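Local coordinates for hemin degrading factor (Pseudomonas aeruginosa, PDB 4MF9), which binds heme and probably both delivers it to a heme oxygenase and takes part in its degradation, at residues A[92-106]-A[110-122]. Sequence-based numbering, arbitrary orientation.
Sequences RKGPYREVTVSANGQ and VVSPDIDLRLFLG. With HEM (protoporphyrin IX containing Fe), chain C.
The edge of an antiparallel sheet built from both HemS/ChuX domains shows how a short outer strand, 99-101, is fastened to strand 107-110, beside which strand 117-120 carries Arg-118. Val-99 and Val-110 form a non-hydrogen-bonded antiparallel pair; next to it Glu-98 and Val-111 exchange two backbone hydrogen bonds, Glu-98 N to Val-111 O (3.0 Å) and Val-111 N to Glu-98 O (3.1 Å). On the face of these valines, Val-110 CG2 touches both Val-99 CG2 and Tyr-96 CE2, the latter 3.7 Å away. The tyrosine side chain runs nearly at right angles to Leu-117, whose CD1 approaches Tyr-96 CZ at 3.5 Å, while Tyr-96 OH is hydrogen-bonded to His-153 NE2. Towards strand 88-93, Arg-92 NH1 makes a salt bridge of 2.9 Å to the anti lone pair of Asp-114 OD1, the guanidinium and carboxylate planes 79° apart. Ile-115 CG1 lies against Pro-95 O (3.4 Å), and water 1 links that oxygen to Ile-115 N. At the far end Leu-121 N donates to Gln-106 O (3.0 Å). These ties join 110-115 to 92-99. Arg-118 NE lies 3.0 Å from HEM NC, and the acceptors Asp-116 OD1 and Leu-117 O on its NH1 probably restrict guanidinium rotation beside the porphyrin.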
# COMPACT_ATOMS: atom_id res chain seq x y z
N ARG A 92 -8.65 0.19 -5.04
CA ARG A 92 -9.96 0.11 -4.44
C ARG A 92 -10.82 1.29 -4.84
O ARG A 92 -10.36 2.38 -4.87
CB ARG A 92 -9.86 0.06 -2.94
CG ARG A 92 -11.05 -0.49 -2.20
CD ARG A 92 -11.54 -1.79 -2.77
NE ARG A 92 -12.52 -2.46 -1.91
CZ ARG A 92 -13.80 -2.21 -1.87
NH1 ARG A 92 -14.33 -1.25 -2.60
NH2 ARG A 92 -14.55 -2.89 -1.05
N LYS A 93 -12.08 1.05 -5.12
CA LYS A 93 -12.99 2.10 -5.55
C LYS A 93 -14.00 2.47 -4.50
O LYS A 93 -14.46 1.61 -3.78
CB LYS A 93 -13.70 1.71 -6.82
CG LYS A 93 -12.84 1.55 -8.01
CD LYS A 93 -13.70 1.25 -9.19
CE LYS A 93 -12.94 0.52 -10.25
NZ LYS A 93 -13.83 0.23 -11.39
N GLY A 94 -14.30 3.76 -4.41
CA GLY A 94 -15.26 4.29 -3.45
C GLY A 94 -15.01 5.76 -3.17
O GLY A 94 -14.01 6.32 -3.60
N PRO A 95 -15.92 6.40 -2.43
CA PRO A 95 -15.71 7.80 -2.04
C PRO A 95 -14.56 7.94 -1.03
O PRO A 95 -14.40 7.07 -0.16
CB PRO A 95 -17.04 8.16 -1.37
CG PRO A 95 -17.52 6.84 -0.80
CD PRO A 95 -17.15 5.84 -1.85
N TYR A 96 -13.78 9.02 -1.13
CA TYR A 96 -12.66 9.23 -0.20
C TYR A 96 -13.14 9.78 1.15
O TYR A 96 -12.99 10.96 1.44
CB TYR A 96 -11.59 10.16 -0.81
CG TYR A 96 -10.16 9.87 -0.37
CD1 TYR A 96 -9.37 8.96 -1.08
CD2 TYR A 96 -9.61 10.50 0.74
CE1 TYR A 96 -8.06 8.70 -0.69
CE2 TYR A 96 -8.30 10.24 1.13
CZ TYR A 96 -7.54 9.34 0.42
OH TYR A 96 -6.24 9.09 0.82
N ARG A 97 -13.73 8.92 1.93
CA ARG A 97 -14.22 9.21 3.27
C ARG A 97 -14.30 7.93 4.10
O ARG A 97 -14.34 6.88 3.51
CB ARG A 97 -15.61 9.79 3.19
CG ARG A 97 -16.61 8.81 2.68
CD ARG A 97 -18.03 9.23 2.96
NE ARG A 97 -18.92 8.46 2.14
CZ ARG A 97 -19.62 7.43 2.55
NH1 ARG A 97 -19.53 7.03 3.81
NH2 ARG A 97 -20.38 6.78 1.71
N GLU A 98 -14.32 8.02 5.42
CA GLU A 98 -14.34 9.23 6.19
C GLU A 98 -12.94 9.56 6.63
O GLU A 98 -12.30 8.72 7.17
CB GLU A 98 -15.24 9.08 7.42
CG GLU A 98 -16.70 8.79 7.16
CD GLU A 98 -17.45 9.97 6.52
OE1 GLU A 98 -17.05 11.14 6.77
OE2 GLU A 98 -18.42 9.73 5.77
N VAL A 99 -12.47 10.77 6.38
CA VAL A 99 -11.09 11.15 6.64
C VAL A 99 -10.91 11.83 8.00
O VAL A 99 -11.61 12.79 8.31
CB VAL A 99 -10.57 12.11 5.55
CG1 VAL A 99 -9.18 12.61 5.89
CG2 VAL A 99 -10.57 11.41 4.20
N THR A 100 -9.96 11.37 8.77
CA THR A 100 -9.52 12.06 9.96
C THR A 100 -8.03 12.19 9.94
O THR A 100 -7.35 11.27 9.54
CB THR A 100 -9.98 11.40 11.30
OG1 THR A 100 -9.44 10.09 11.40
CG2 THR A 100 -11.40 11.30 11.44
N VAL A 101 -7.52 13.35 10.36
CA VAL A 101 -6.09 13.62 10.43
C VAL A 101 -5.75 14.05 11.86
O VAL A 101 -6.42 14.91 12.43
CB VAL A 101 -5.68 14.73 9.44
CG1 VAL A 101 -4.20 15.08 9.60
CG2 VAL A 101 -5.98 14.30 8.01
N SER A 102 -4.70 13.45 12.43
CA SER A 102 -4.34 13.70 13.83
C SER A 102 -3.98 15.15 14.13
O SER A 102 -3.66 15.94 13.22
CB SER A 102 -3.21 12.76 14.27
OG SER A 102 -2.00 13.08 13.60
N ALA A 103 -3.96 15.51 15.40
CA ALA A 103 -3.70 16.89 15.82
C ALA A 103 -2.34 17.35 15.41
O ALA A 103 -2.17 18.46 15.01
CB ALA A 103 -3.82 17.00 17.30
N ASN A 104 -1.39 16.47 15.51
CA ASN A 104 -0.06 16.79 15.13
C ASN A 104 0.16 16.71 13.62
O ASN A 104 1.21 16.97 13.15
CB ASN A 104 0.93 15.96 15.91
CG ASN A 104 1.00 14.53 15.44
OD1 ASN A 104 0.12 14.07 14.80
ND2 ASN A 104 2.06 13.85 15.81
N GLY A 105 -0.88 16.30 12.90
CA GLY A 105 -0.86 16.19 11.45
C GLY A 105 0.08 15.14 10.89
O GLY A 105 0.53 15.24 9.74
N GLN A 106 0.41 14.17 11.70
CA GLN A 106 1.31 13.13 11.25
C GLN A 106 0.60 11.80 10.92
O GLN A 106 1.21 10.92 10.40
CB GLN A 106 2.40 12.86 12.27
CG GLN A 106 3.32 14.00 12.62
CD GLN A 106 3.92 14.67 11.43
OE1 GLN A 106 3.55 15.77 11.06
NE2 GLN A 106 4.86 14.03 10.85
N VAL A 110 -8.59 6.94 6.72
CA VAL A 110 -9.82 6.91 5.95
C VAL A 110 -10.53 5.61 6.29
O VAL A 110 -10.00 4.52 6.06
CB VAL A 110 -9.57 7.03 4.44
CG1 VAL A 110 -10.89 7.24 3.71
CG2 VAL A 110 -8.61 8.19 4.17
N VAL A 111 -11.72 5.72 6.86
CA VAL A 111 -12.42 4.57 7.40
C VAL A 111 -13.78 4.46 6.75
O VAL A 111 -14.57 5.41 6.81
CB VAL A 111 -12.56 4.67 8.95
CG1 VAL A 111 -13.35 3.51 9.50
CG2 VAL A 111 -11.19 4.71 9.61
N SER A 112 -14.04 3.32 6.12
CA SER A 112 -15.27 3.09 5.36
C SER A 112 -15.26 1.65 4.87
O SER A 112 -14.22 0.98 4.93
CB SER A 112 -15.33 4.05 4.16
OG SER A 112 -14.69 3.46 3.04
N PRO A 113 -16.40 1.15 4.39
CA PRO A 113 -16.41 -0.24 3.90
C PRO A 113 -15.68 -0.39 2.57
O PRO A 113 -15.49 -1.52 2.11
CB PRO A 113 -17.90 -0.54 3.72
CG PRO A 113 -18.62 0.53 4.50
CD PRO A 113 -17.75 1.73 4.41
N ASP A 114 -15.27 0.71 1.95
CA ASP A 114 -14.60 0.62 0.65
C ASP A 114 -13.19 1.19 0.68
O ASP A 114 -12.22 0.43 0.70
CB ASP A 114 -15.45 1.30 -0.43
CG ASP A 114 -16.79 0.62 -0.62
OD1 ASP A 114 -16.85 -0.38 -1.37
OD2 ASP A 114 -17.77 1.07 0.00
N ILE A 115 -13.06 2.52 0.69
CA ILE A 115 -11.75 3.12 0.91
C ILE A 115 -11.40 3.03 2.39
O ILE A 115 -12.14 3.52 3.25
CB ILE A 115 -11.69 4.60 0.42
CG1 ILE A 115 -12.16 4.72 -1.04
CG2 ILE A 115 -10.27 5.14 0.59
CD1 ILE A 115 -11.34 3.91 -2.02
N ASP A 116 -10.27 2.40 2.70
CA ASP A 116 -9.90 2.09 4.08
C ASP A 116 -8.38 2.20 4.11
O ASP A 116 -7.68 1.37 3.53
CB ASP A 116 -10.36 0.66 4.41
CG ASP A 116 -10.27 0.32 5.90
OD1 ASP A 116 -10.26 1.23 6.76
OD2 ASP A 116 -10.24 -0.90 6.20
N LEU A 117 -7.88 3.26 4.73
CA LEU A 117 -6.48 3.62 4.58
C LEU A 117 -5.87 3.99 5.92
O LEU A 117 -6.54 4.59 6.77
CB LEU A 117 -6.35 4.83 3.62
CG LEU A 117 -6.70 4.65 2.14
CD1 LEU A 117 -6.84 6.02 1.44
CD2 LEU A 117 -5.62 3.86 1.45
N ARG A 118 -4.60 3.66 6.10
CA ARG A 118 -3.85 4.18 7.24
C ARG A 118 -2.70 4.96 6.65
O ARG A 118 -1.85 4.40 5.93
CB ARG A 118 -3.31 3.05 8.12
CG ARG A 118 -4.34 2.02 8.54
CD ARG A 118 -5.50 2.62 9.32
NE ARG A 118 -6.52 1.62 9.64
CZ ARG A 118 -7.71 1.53 9.03
NH1 ARG A 118 -8.05 2.39 8.07
NH2 ARG A 118 -8.56 0.57 9.38
N LEU A 119 -2.66 6.26 6.95
CA LEU A 119 -1.71 7.17 6.31
C LEU A 119 -0.67 7.65 7.30
O LEU A 119 -1.01 8.20 8.36
CB LEU A 119 -2.47 8.37 5.70
CG LEU A 119 -3.73 8.00 4.90
CD1 LEU A 119 -4.53 9.24 4.49
CD2 LEU A 119 -3.37 7.16 3.68
N PHE A 120 0.60 7.43 6.98
CA PHE A 120 1.70 7.87 7.83
C PHE A 120 2.39 9.05 7.17
O PHE A 120 3.34 8.90 6.40
CB PHE A 120 2.66 6.70 8.08
CG PHE A 120 1.96 5.48 8.58
CD1 PHE A 120 1.59 5.38 9.91
CD2 PHE A 120 1.64 4.46 7.70
CE1 PHE A 120 0.93 4.26 10.36
CE2 PHE A 120 0.98 3.34 8.15
CZ PHE A 120 0.63 3.24 9.47
N LEU A 121 1.88 10.23 7.51
CA LEU A 121 2.07 11.46 6.74
C LEU A 121 3.46 12.07 6.85
O LEU A 121 3.81 12.96 6.07
CB LEU A 121 1.04 12.50 7.17
CG LEU A 121 -0.41 12.05 7.01
CD1 LEU A 121 -1.35 13.14 7.48
CD2 LEU A 121 -0.70 11.68 5.55
N GLY A 122 4.23 11.60 7.79
CA GLY A 122 5.52 12.15 8.06
C GLY A 122 6.50 12.09 6.96
O GLY A 122 7.29 12.96 6.82
CHA HEM C . -5.06 -4.60 11.58
CHB HEM C . -9.31 -2.58 12.08
CHC HEM C . -7.15 1.62 13.01
CHD HEM C . -3.06 -0.24 11.35
C1A HEM C . -6.41 -4.42 11.72
C2A HEM C . -7.38 -5.45 11.72
C3A HEM C . -8.55 -4.88 11.88
C4A HEM C . -8.32 -3.51 11.93
CMA HEM C . -9.87 -5.60 11.93
CAA HEM C . -7.18 -6.92 11.62
CBA HEM C . -7.89 -7.81 12.67
CGA HEM C . -7.17 -7.62 13.96
O1A HEM C . -7.78 -7.44 15.01
O2A HEM C . -5.97 -7.64 13.92
C1B HEM C . -9.02 -1.26 12.40
C2B HEM C . -10.07 -0.38 12.70
C3B HEM C . -9.52 0.81 12.98
C4B HEM C . -8.06 0.62 12.82
CMB HEM C . -11.53 -0.74 12.75
CAB HEM C . -10.33 2.00 13.38
CBB HEM C . -10.02 3.24 13.16
C1C HEM C . -5.85 1.50 12.67
C2C HEM C . -4.90 2.49 12.82
C3C HEM C . -3.73 1.98 12.36
C4C HEM C . -3.96 0.65 11.90
CMC HEM C . -5.12 3.85 13.42
CAC HEM C . -2.47 2.69 12.32
CBC HEM C . -1.51 2.13 11.65
C1D HEM C . -3.26 -1.63 11.29
C2D HEM C . -2.20 -2.62 10.94
C3D HEM C . -2.78 -3.82 11.03
C4D HEM C . -4.17 -3.56 11.41
CMD HEM C . -0.75 -2.41 10.57
CAD HEM C . -2.12 -5.15 10.76
CBD HEM C . -1.81 -5.82 12.10
CGD HEM C . -0.86 -6.97 12.15
O1D HEM C . -1.26 -7.96 12.73
O2D HEM C . 0.28 -6.96 11.69
NA HEM C . -7.01 -3.22 11.84
NB HEM C . -7.83 -0.64 12.48
NC HEM C . -5.26 0.44 12.13
ND HEM C . -4.40 -2.25 11.55
FE HEM C . -6.00 -1.48 12.03
O HOH W 1 -15.31 4.55 0.40
O HOH W 2 3.99 9.72 10.05